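Local coordinates for protein putative cytosine/guanine deaminase (Unidentified, PDB 2PAJ) that catalyses the zinc-dependent hydrolytic deamination of 2-amino-4-hydroxypteridines to 2,4-dihydroxypteridines, releasing ammonium, at residues F106-F110 and P182-R186; Y139-P143 and L166-G170; I414-D420 and P441-F447. The contacts are given in a common frame with arbitrary orientation. Residues are numbered along the deposited sequence.

Contact 1: F106-F110 and P182-R186; sequences FRALF and PTALR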
loop_
_atom_site.group_PDB
_atom_site.type_symbol
_atom_site.label_atom_id
_atom_site.label_comp_id
_atom_site.label_asym_id
_atom_site.label_seq_id
_atom_site.Cartn_x
_atom_site.Cartn_y
_atom_site.Cartn_z
ATOM N N PHE A 106 -13.564 20.203 4.041
ATOM C CA PHE A 106 -13.865 18.843 4.496
ATOM C C PHE A 106 -12.853 18.300 5.490
ATOM O O PHE A 106 -13.223 17.814 6.557
ATOM C CB PHE A 106 -13.945 17.870 3.311
ATOM C CG PHE A 106 -15.224 17.970 2.531
ATOM C CD1 PHE A 106 -15.251 18.565 1.276
ATOM C CD2 PHE A 106 -16.410 17.492 3.072
ATOM C CE1 PHE A 106 -16.437 18.688 0.570
ATOM C CE2 PHE A 106 -17.609 17.605 2.383
ATOM C CZ PHE A 106 -17.627 18.207 1.122
ATOM N N ARG A 107 -11.576 18.380 5.140
ATOM C CA ARG A 107 -10.522 17.869 6.012
ATOM C C ARG A 107 -10.636 18.376 7.442
ATOM O O ARG A 107 -10.434 17.620 8.390
ATOM C CB ARG A 107 -9.146 18.230 5.449
ATOM C CG ARG A 107 -7.975 17.671 6.233
ATOM C CD ARG A 107 -6.700 18.197 5.649
ATOM N NE ARG A 107 -5.600 18.124 6.596
ATOM C CZ ARG A 107 -4.457 18.792 6.461
ATOM N NH1 ARG A 107 -4.270 19.591 5.408
ATOM N NH2 ARG A 107 -3.500 18.660 7.375
ATOM N N ALA A 108 -10.967 19.649 7.603
ATOM C CA ALA A 108 -11.075 20.206 8.942
ATOM C C ALA A 108 -12.256 19.640 9.735
ATOM O O ALA A 108 -12.363 19.883 10.936
ATOM C CB ALA A 108 -11.168 21.731 8.865
ATOM N N LEU A 109 -13.129 18.878 9.075
ATOM C CA LEU A 109 -14.306 18.305 9.745
ATOM C C LEU A 109 -14.075 16.901 10.298
ATOM O O LEU A 109 -15.009 16.269 10.813
ATOM C CB LEU A 109 -15.515 18.245 8.802
ATOM C CG LEU A 109 -15.796 19.406 7.855
ATOM C CD1 LEU A 109 -17.152 19.177 7.206
ATOM C CD2 LEU A 109 -15.767 20.724 8.604
ATOM N N PHE A 110 -12.850 16.396 10.182
ATOM C CA PHE A 110 -12.562 15.065 10.699
ATOM C C PHE A 110 -12.267 15.070 12.192
ATOM O O PHE A 110 -11.582 15.956 12.695
ATOM C CB PHE A 110 -11.414 14.427 9.910
ATOM C CG PHE A 110 -11.858 13.851 8.595
ATOM C CD1 PHE A 110 -12.107 14.679 7.505
ATOM C CD2 PHE A 110 -12.118 12.492 8.479
ATOM C CE1 PHE A 110 -12.613 14.168 6.330
ATOM C CE2 PHE A 110 -12.623 11.965 7.317
ATOM C CZ PHE A 110 -12.875 12.805 6.228
ATOM N N PRO A 182 -8.401 27.486 9.619
ATOM C CA PRO A 182 -8.793 26.972 10.941
ATOM C C PRO A 182 -7.781 26.043 11.614
ATOM O O PRO A 182 -6.827 25.580 10.992
ATOM C CB PRO A 182 -10.113 26.263 10.653
ATOM C CG PRO A 182 -9.920 25.755 9.229
ATOM C CD PRO A 182 -9.257 26.937 8.544
ATOM N N THR A 183 -8.011 25.780 12.898
ATOM C CA THR A 183 -7.170 24.896 13.710
ATOM C C THR A 183 -6.566 23.755 12.889
ATOM O O THR A 183 -5.354 23.620 12.786
ATOM C CB THR A 183 -7.995 24.224 14.864
ATOM O OG1 THR A 183 -8.791 25.206 15.541
ATOM C CG2 THR A 183 -7.068 23.549 15.880
ATOM N N ALA A 184 -7.437 22.940 12.308
ATOM C CA ALA A 184 -7.038 21.768 11.529
ATOM C C ALA A 184 -6.061 21.924 10.359
ATOM O O ALA A 184 -5.253 21.028 10.115
ATOM C CB ALA A 184 -8.286 21.049 11.045
ATOM N N LEU A 185 -6.120 23.036 9.633
ATOM C CA LEU A 185 -5.225 23.209 8.489
ATOM C C LEU A 185 -3.926 23.968 8.730
ATOM O O LEU A 185 -3.204 24.263 7.776
ATOM C CB LEU A 185 -5.972 23.873 7.327
ATOM C CG LEU A 185 -7.147 23.118 6.690
ATOM C CD1 LEU A 185 -6.701 21.680 6.421
ATOM C CD2 LEU A 185 -8.392 23.154 7.596
ATOM N N ARG A 186 -3.618 24.290 9.985
ATOM C CA ARG A 186 -2.389 25.022 10.300
ATOM C C ARG A 186 -1.172 24.124 10.355
ATOM O O ARG A 186 -1.209 23.040 10.948
ATOM C CB ARG A 186 -2.506 25.750 11.638
ATOM C CG ARG A 186 -2.921 27.202 11.520
ATOM C CD ARG A 186 -3.240 27.759 12.879
ATOM N NE ARG A 186 -4.238 28.817 12.798
ATOM C CZ ARG A 186 -5.022 29.159 13.811
ATOM N NH1 ARG A 186 -4.913 28.518 14.973
ATOM N NH2 ARG A 186 -5.910 30.136 13.662
#
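Two beta-alpha connections of the amidohydrolase TIM barrel meet here through short 3-10 turns: 106-110 comes from the connection between strand 67-73 and helix 112-127, 182-186 from that between strand 163-168 and helix 190-203. P182 opens the second segment and only grazes the first, its CG 4.2 Å from A108 CB. Its carbonyl instead accepts L185 N (P182 O to L185 N, 3.0 Å), curling the chain so that A184 points at the other turn and the end of L185 reaches it. A184 makes the tightest backbone approach, with its CA 5.0 Å from A108 CA and its CB 3.6 Å from the same A108 CA; two alanines allow the turns to come this close. L185 then bends its methyls back across the gap, placing CD2 3.4 Å from A108 CB. No hydrogen bond joins the segments, so the contact is van der Waals packing near the surface. On the first segment, R107 extends past this apolar patch toward the loop that carries Y139, while L109 rests on helix 464-483. The R107 guanidinium presents one face to L185, with R107 NH1 3.4 Å from L185 CD1.

Contact 2: Y139-P143 and L166-G170; sequences YVYYP and LLRGG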
loop_
_atom_site.group_PDB
_atom_site.type_symbol
_atom_site.label_atom_id
_atom_site.label_comp_id
_atom_site.label_asym_id
_atom_site.label_seq_id
_atom_site.Cartn_x
_atom_site.Cartn_y
_atom_site.Cartn_z
ATOM N N TYR A 139 -1.707 12.609 6.558
ATOM C CA TYR A 139 -1.257 13.970 6.763
ATOM C C TYR A 139 -2.222 14.824 7.549
ATOM O O TYR A 139 -2.152 16.062 7.530
ATOM C CB TYR A 139 -0.851 14.636 5.444
ATOM C CG TYR A 139 -1.911 14.726 4.387
ATOM C CD1 TYR A 139 -2.996 15.589 4.528
ATOM C CD2 TYR A 139 -1.775 14.014 3.203
ATOM C CE1 TYR A 139 -3.911 15.751 3.518
ATOM C CE2 TYR A 139 -2.678 14.159 2.180
ATOM C CZ TYR A 139 -3.746 15.030 2.340
ATOM O OH TYR A 139 -4.648 15.180 1.324
ATOM N N VAL A 140 -3.119 14.162 8.266
ATOM C CA VAL A 140 -4.004 14.921 9.120
ATOM C C VAL A 140 -3.273 15.016 10.473
ATOM O O VAL A 140 -3.224 14.071 11.270
ATOM C CB VAL A 140 -5.412 14.275 9.255
ATOM C CG1 VAL A 140 -5.714 13.461 8.009
ATOM C CG2 VAL A 140 -5.531 13.452 10.508
ATOM N N TYR A 141 -2.644 16.173 10.666
ATOM C CA TYR A 141 -1.889 16.514 11.863
ATOM C C TYR A 141 -1.948 18.038 11.940
ATOM O O TYR A 141 -1.945 18.722 10.913
ATOM C CB TYR A 141 -0.435 16.075 11.721
ATOM C CG TYR A 141 -0.242 14.576 11.642
ATOM C CD1 TYR A 141 -0.519 13.761 12.743
ATOM C CD2 TYR A 141 0.216 13.972 10.461
ATOM C CE1 TYR A 141 -0.350 12.396 12.676
ATOM C CE2 TYR A 141 0.390 12.595 10.379
ATOM C CZ TYR A 141 0.100 11.820 11.493
ATOM O OH TYR A 141 0.220 10.462 11.425
ATOM N N TYR A 142 -2.017 18.571 13.154
ATOM C CA TYR A 142 -2.075 20.016 13.358
ATOM C C TYR A 142 -1.963 20.292 14.842
ATOM O O TYR A 142 -2.406 19.489 15.660
ATOM C CB TYR A 142 -3.387 20.581 12.819
ATOM C CG TYR A 142 -4.627 19.975 13.444
ATOM C CD1 TYR A 142 -5.227 20.563 14.565
ATOM C CD2 TYR A 142 -5.236 18.845 12.880
ATOM C CE1 TYR A 142 -6.406 20.055 15.100
ATOM C CE2 TYR A 142 -6.412 18.327 13.405
ATOM C CZ TYR A 142 -6.996 18.939 14.512
ATOM O OH TYR A 142 -8.189 18.462 15.008
ATOM N N PRO A 143 -1.355 21.429 15.207
ATOM C CA PRO A 143 -1.191 21.786 16.615
ATOM C C PRO A 143 -2.468 21.609 17.433
ATOM O O PRO A 143 -3.529 22.111 17.064
ATOM C CB PRO A 143 -0.737 23.235 16.538
ATOM C CG PRO A 143 0.080 23.249 15.282
ATOM C CD PRO A 143 -0.792 22.475 14.329
ATOM N N LEU A 166 3.140 3.334 8.381
ATOM C CA LEU A 166 2.751 4.727 8.552
ATOM C C LEU A 166 3.678 5.692 7.825
ATOM O O LEU A 166 4.882 5.717 8.068
ATOM C CB LEU A 166 2.709 5.086 10.037
ATOM C CG LEU A 166 2.360 6.543 10.357
ATOM C CD1 LEU A 166 1.013 6.906 9.750
ATOM C CD2 LEU A 166 2.356 6.748 11.860
ATOM N N LEU A 167 3.101 6.483 6.929
ATOM C CA LEU A 167 3.856 7.469 6.167
ATOM C C LEU A 167 3.474 8.836 6.753
ATOM O O LEU A 167 2.649 9.560 6.201
ATOM C CB LEU A 167 3.476 7.397 4.682
ATOM C CG LEU A 167 3.418 6.027 4.000
ATOM C CD1 LEU A 167 3.071 6.212 2.534
ATOM C CD2 LEU A 167 4.742 5.323 4.149
ATOM N N ARG A 168 4.087 9.165 7.886
ATOM C CA ARG A 168 3.827 10.399 8.619
ATOM C C ARG A 168 4.059 11.631 7.759
ATOM O O ARG A 168 5.195 12.026 7.520
ATOM C CB ARG A 168 4.721 10.433 9.867
ATOM C CG ARG A 168 4.133 11.131 11.090
ATOM C CD ARG A 168 4.005 12.637 10.901
ATOM N NE ARG A 168 3.619 13.312 12.139
ATOM C CZ ARG A 168 3.412 14.621 12.246
ATOM N NH1 ARG A 168 3.554 15.404 11.188
ATOM N NH2 ARG A 168 3.047 15.143 13.407
ATOM N N GLY A 169 2.966 12.235 7.304
ATOM C CA GLY A 169 3.065 13.411 6.462
ATOM C C GLY A 169 2.845 14.717 7.191
ATOM O O GLY A 169 2.630 14.735 8.399
ATOM N N GLY A 170 2.902 15.817 6.451
ATOM C CA GLY A 170 2.692 17.118 7.054
ATOM C C GLY A 170 3.442 18.241 6.366
ATOM O O GLY A 170 4.069 18.055 5.320
#
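The guanidinium of R168 lies flat on the Y141 ring, with planes at 5° and centres 3.8 Å apart; R168 CZ sits 18° off the ring normal, a well-formed cation-pi stack. The aliphatic part of the arginine joins in, R168 CD approaching Y141 CE2 to 3.7 Å. R168 lies on strand 163-168 of the parallel TIM barrel, and 139-143 belongs to the loop that follows the neighbouring strand 131-136, so the stack fastens that loop over the C-terminal end of the next strand. After R168 the chain continues as two glycines. Y139 packs on their backbone, its CB 4.1 Å from both G169 C and G170 N; a CB on G169 would crowd Y139 CB, and the backbone angles of G170 by themselves call for glycine. G169 O turns back toward the stack, lying 3.3 Å from Y141 CD2 and accepting a weak hydrogen bond from R168 NH1 at 3.0 Å. From this foothold the ring of Y139 continues to the active site, where it meets the zinc ligand H78 and touches Q81, a probable substrate-binding residue. The buried arginine charge is balanced by salt bridges to D196 and E188, while Y141 OH bonds to S150. With these polar ends held elsewhere, the stack joins two flat surfaces without burying an unanswered charge.

Contact 3: I414-D420 and P441-F447; sequences IAVYRLD and PSVMALF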
loop_
_atom_site.group_PDB
_atom_site.type_symbol
_atom_site.label_atom_id
_atom_site.label_comp_id
_atom_site.label_asym_id
_atom_site.label_seq_id
_atom_site.Cartn_x
_atom_site.Cartn_y
_atom_site.Cartn_z
ATOM N N ILE A 414 -0.382 -14.601 1.858
ATOM C CA ILE A 414 -0.900 -15.212 0.651
ATOM C C ILE A 414 -2.371 -14.954 0.399
ATOM O O ILE A 414 -3.174 -14.875 1.324
ATOM C CB ILE A 414 -0.686 -16.746 0.694
ATOM C CG1 ILE A 414 0.774 -17.043 1.016
ATOM C CG2 ILE A 414 -1.060 -17.382 -0.646
ATOM C CD1 ILE A 414 1.058 -18.506 1.262
ATOM N N ALA A 415 -2.711 -14.832 -0.878
ATOM C CA ALA A 415 -4.086 -14.636 -1.298
ATOM C C ALA A 415 -4.509 -15.839 -2.146
ATOM O O ALA A 415 -3.825 -16.225 -3.092
ATOM C CB ALA A 415 -4.211 -13.358 -2.092
ATOM N N VAL A 416 -5.628 -16.447 -1.778
ATOM C CA VAL A 416 -6.160 -17.584 -2.502
ATOM C C VAL A 416 -7.496 -17.134 -3.060
ATOM O O VAL A 416 -8.445 -16.917 -2.304
ATOM C CB VAL A 416 -6.356 -18.776 -1.564
ATOM C CG1 VAL A 416 -6.981 -19.947 -2.311
ATOM C CG2 VAL A 416 -5.018 -19.166 -0.984
ATOM N N TYR A 417 -7.565 -16.982 -4.380
ATOM C CA TYR A 417 -8.792 -16.527 -5.037
ATOM C C TYR A 417 -9.649 -17.619 -5.678
ATOM O O TYR A 417 -9.139 -18.512 -6.357
ATOM C CB TYR A 417 -8.469 -15.492 -6.118
ATOM C CG TYR A 417 -7.639 -14.315 -5.671
ATOM C CD1 TYR A 417 -6.278 -14.238 -5.993
ATOM C CD2 TYR A 417 -8.212 -13.255 -4.963
ATOM C CE1 TYR A 417 -5.514 -13.133 -5.626
ATOM C CE2 TYR A 417 -7.455 -12.147 -4.593
ATOM C CZ TYR A 417 -6.108 -12.092 -4.928
ATOM O OH TYR A 417 -5.351 -10.998 -4.574
ATOM N N ARG A 418 -10.954 -17.545 -5.450
ATOM C CA ARG A 418 -11.875 -18.493 -6.062
ATOM C C ARG A 418 -12.505 -17.745 -7.243
ATOM O O ARG A 418 -13.091 -16.675 -7.064
ATOM C CB ARG A 418 -12.949 -18.941 -5.061
ATOM C CG ARG A 418 -13.934 -19.954 -5.631
ATOM C CD ARG A 418 -14.547 -20.797 -4.536
ATOM N NE ARG A 418 -13.626 -21.820 -4.045
ATOM C CZ ARG A 418 -13.652 -22.290 -2.803
ATOM N NH1 ARG A 418 -14.546 -21.817 -1.940
ATOM N NH2 ARG A 418 -12.806 -23.234 -2.422
ATOM N N LEU A 419 -12.350 -18.287 -8.451
ATOM C CA LEU A 419 -12.894 -17.650 -9.651
ATOM C C LEU A 419 -14.271 -18.212 -9.961
ATOM O O LEU A 419 -14.512 -18.717 -11.052
ATOM C CB LEU A 419 -11.972 -17.895 -10.841
ATOM C CG LEU A 419 -10.482 -17.617 -10.653
ATOM C CD1 LEU A 419 -9.752 -17.974 -11.929
ATOM C CD2 LEU A 419 -10.250 -16.156 -10.301
ATOM N N ASP A 420 -15.175 -18.109 -9.000
ATOM C CA ASP A 420 -16.528 -18.625 -9.146
ATOM C C ASP A 420 -17.500 -17.670 -9.855
ATOM O O ASP A 420 -18.681 -17.984 -10.019
ATOM C CB ASP A 420 -17.046 -18.983 -7.759
ATOM C CG ASP A 420 -16.886 -17.840 -6.779
ATOM O OD1 ASP A 420 -17.634 -16.841 -6.890
ATOM O OD2 ASP A 420 -15.998 -17.933 -5.906
ATOM N N PRO A 441 -12.130 -10.786 -7.670
ATOM C CA PRO A 441 -12.229 -12.202 -7.333
ATOM C C PRO A 441 -12.618 -12.440 -5.881
ATOM O O PRO A 441 -12.469 -11.575 -5.025
ATOM C CB PRO A 441 -10.848 -12.747 -7.692
ATOM C CG PRO A 441 -9.966 -11.584 -7.507
ATOM C CD PRO A 441 -10.759 -10.438 -8.068
ATOM N N SER A 442 -13.144 -13.628 -5.637
ATOM C CA SER A 442 -13.592 -14.041 -4.323
ATOM C C SER A 442 -12.402 -14.526 -3.491
ATOM O O SER A 442 -11.744 -15.495 -3.858
ATOM C CB SER A 442 -14.638 -15.154 -4.501
ATOM O OG SER A 442 -15.111 -15.673 -3.274
ATOM N N VAL A 443 -12.108 -13.839 -2.386
ATOM C CA VAL A 443 -11.005 -14.251 -1.517
ATOM C C VAL A 443 -11.463 -15.358 -0.569
ATOM O O VAL A 443 -12.028 -15.099 0.499
ATOM C CB VAL A 443 -10.432 -13.073 -0.673
ATOM C CG1 VAL A 443 -9.455 -12.259 -1.496
ATOM C CG2 VAL A 443 -11.553 -12.199 -0.193
ATOM N N MET A 444 -11.228 -16.600 -0.974
ATOM C CA MET A 444 -11.619 -17.721 -0.143
ATOM C C MET A 444 -10.634 -17.714 1.012
ATOM O O MET A 444 -10.944 -18.160 2.111
ATOM C CB MET A 444 -11.550 -19.043 -0.941
ATOM C CG MET A 444 -10.174 -19.694 -1.024
ATOM S SD MET A 444 -9.926 -20.980 0.235
ATOM C CE MET A 444 -9.672 -22.427 -0.820
ATOM N N ALA A 445 -9.448 -17.171 0.765
ATOM C CA ALA A 445 -8.434 -17.125 1.809
ATOM C C ALA A 445 -7.359 -16.053 1.644
ATOM O O ALA A 445 -6.755 -15.920 0.587
ATOM C CB ALA A 445 -7.768 -18.487 1.927
ATOM N N LEU A 446 -7.132 -15.292 2.711
ATOM C CA LEU A 446 -6.097 -14.263 2.744
ATOM C C LEU A 446 -5.282 -14.575 3.996
ATOM O O LEU A 446 -5.851 -14.785 5.070
ATOM C CB LEU A 446 -6.700 -12.859 2.875
ATOM C CG LEU A 446 -5.891 -11.623 2.417
ATOM C CD1 LEU A 446 -5.975 -10.544 3.474
ATOM C CD2 LEU A 446 -4.444 -11.982 2.129
ATOM N N PHE A 447 -3.958 -14.615 3.846
ATOM C CA PHE A 447 -3.051 -14.887 4.952
ATOM C C PHE A 447 -2.101 -13.740 5.194
ATOM O O PHE A 447 -1.468 -13.243 4.267
ATOM C CB PHE A 447 -2.224 -16.137 4.688
ATOM C CG PHE A 447 -3.000 -17.399 4.806
ATOM C CD1 PHE A 447 -3.489 -18.041 3.680
ATOM C CD2 PHE A 447 -3.270 -17.927 6.055
ATOM C CE1 PHE A 447 -4.244 -19.198 3.795
ATOM C CE2 PHE A 447 -4.021 -19.077 6.194
ATOM C CZ PHE A 447 -4.514 -19.722 5.055
#
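V416 is the apolar centre of this antiparallel strand pair, its CB 3.8 Å from A445 CB and its CG1 3.5 Å from M444 CG. M444 and A445 both face it in a classic beta bulge: V416 O accepts A445 N at 3.2 Å and, weakly, M444 N at 3.1 Å, while V416 N donates to A445 O at 2.7 Å. The register shifts by one residue here, where the chain turns a corner at M444. I414 and F447 share the face of V416. On the other face Y417 packs on V443 (CE2 to CG1, 3.7 Å) and P441 (CD2 to CG, 3.5 Å); strand 414-418 also pairs antiparallel with strand 67-73, where Y417 meets Y69 edge-to-face. Farther out, R418 N donates to S442 O at 2.7 Å. The R418 guanidinium lies over M444 CB, and S442 OG bonds to D457. The backbone hydrogen bonds thus continue past the corner, while apolar side chains fill the middle and R418, S442 and D420 form a polar edge.

In the fold
Contacts 1 and 2 are neighbours at the C-terminal end of the barrel strands, with centres 12 Å apart, and both segments of contact 2 fall between those of contact 1 in the sequence. They meet directly: R107 NH2 lies 2.9 Å from Y139 O, and A184 O 3.3 Å from Y142 CB, so three consecutive beta-alpha loops pack together, of which the one carrying Y139 reaches the zinc site. Contact 3 comes later in the chain and lies across its centre, about 39 Å from contact 1 and 34 Å from contact 2 between centres. It shares a continuous sheet with contact 2, which runs from 163-168 through 131-136 and 67-73 to the antiparallel strands of contact 3.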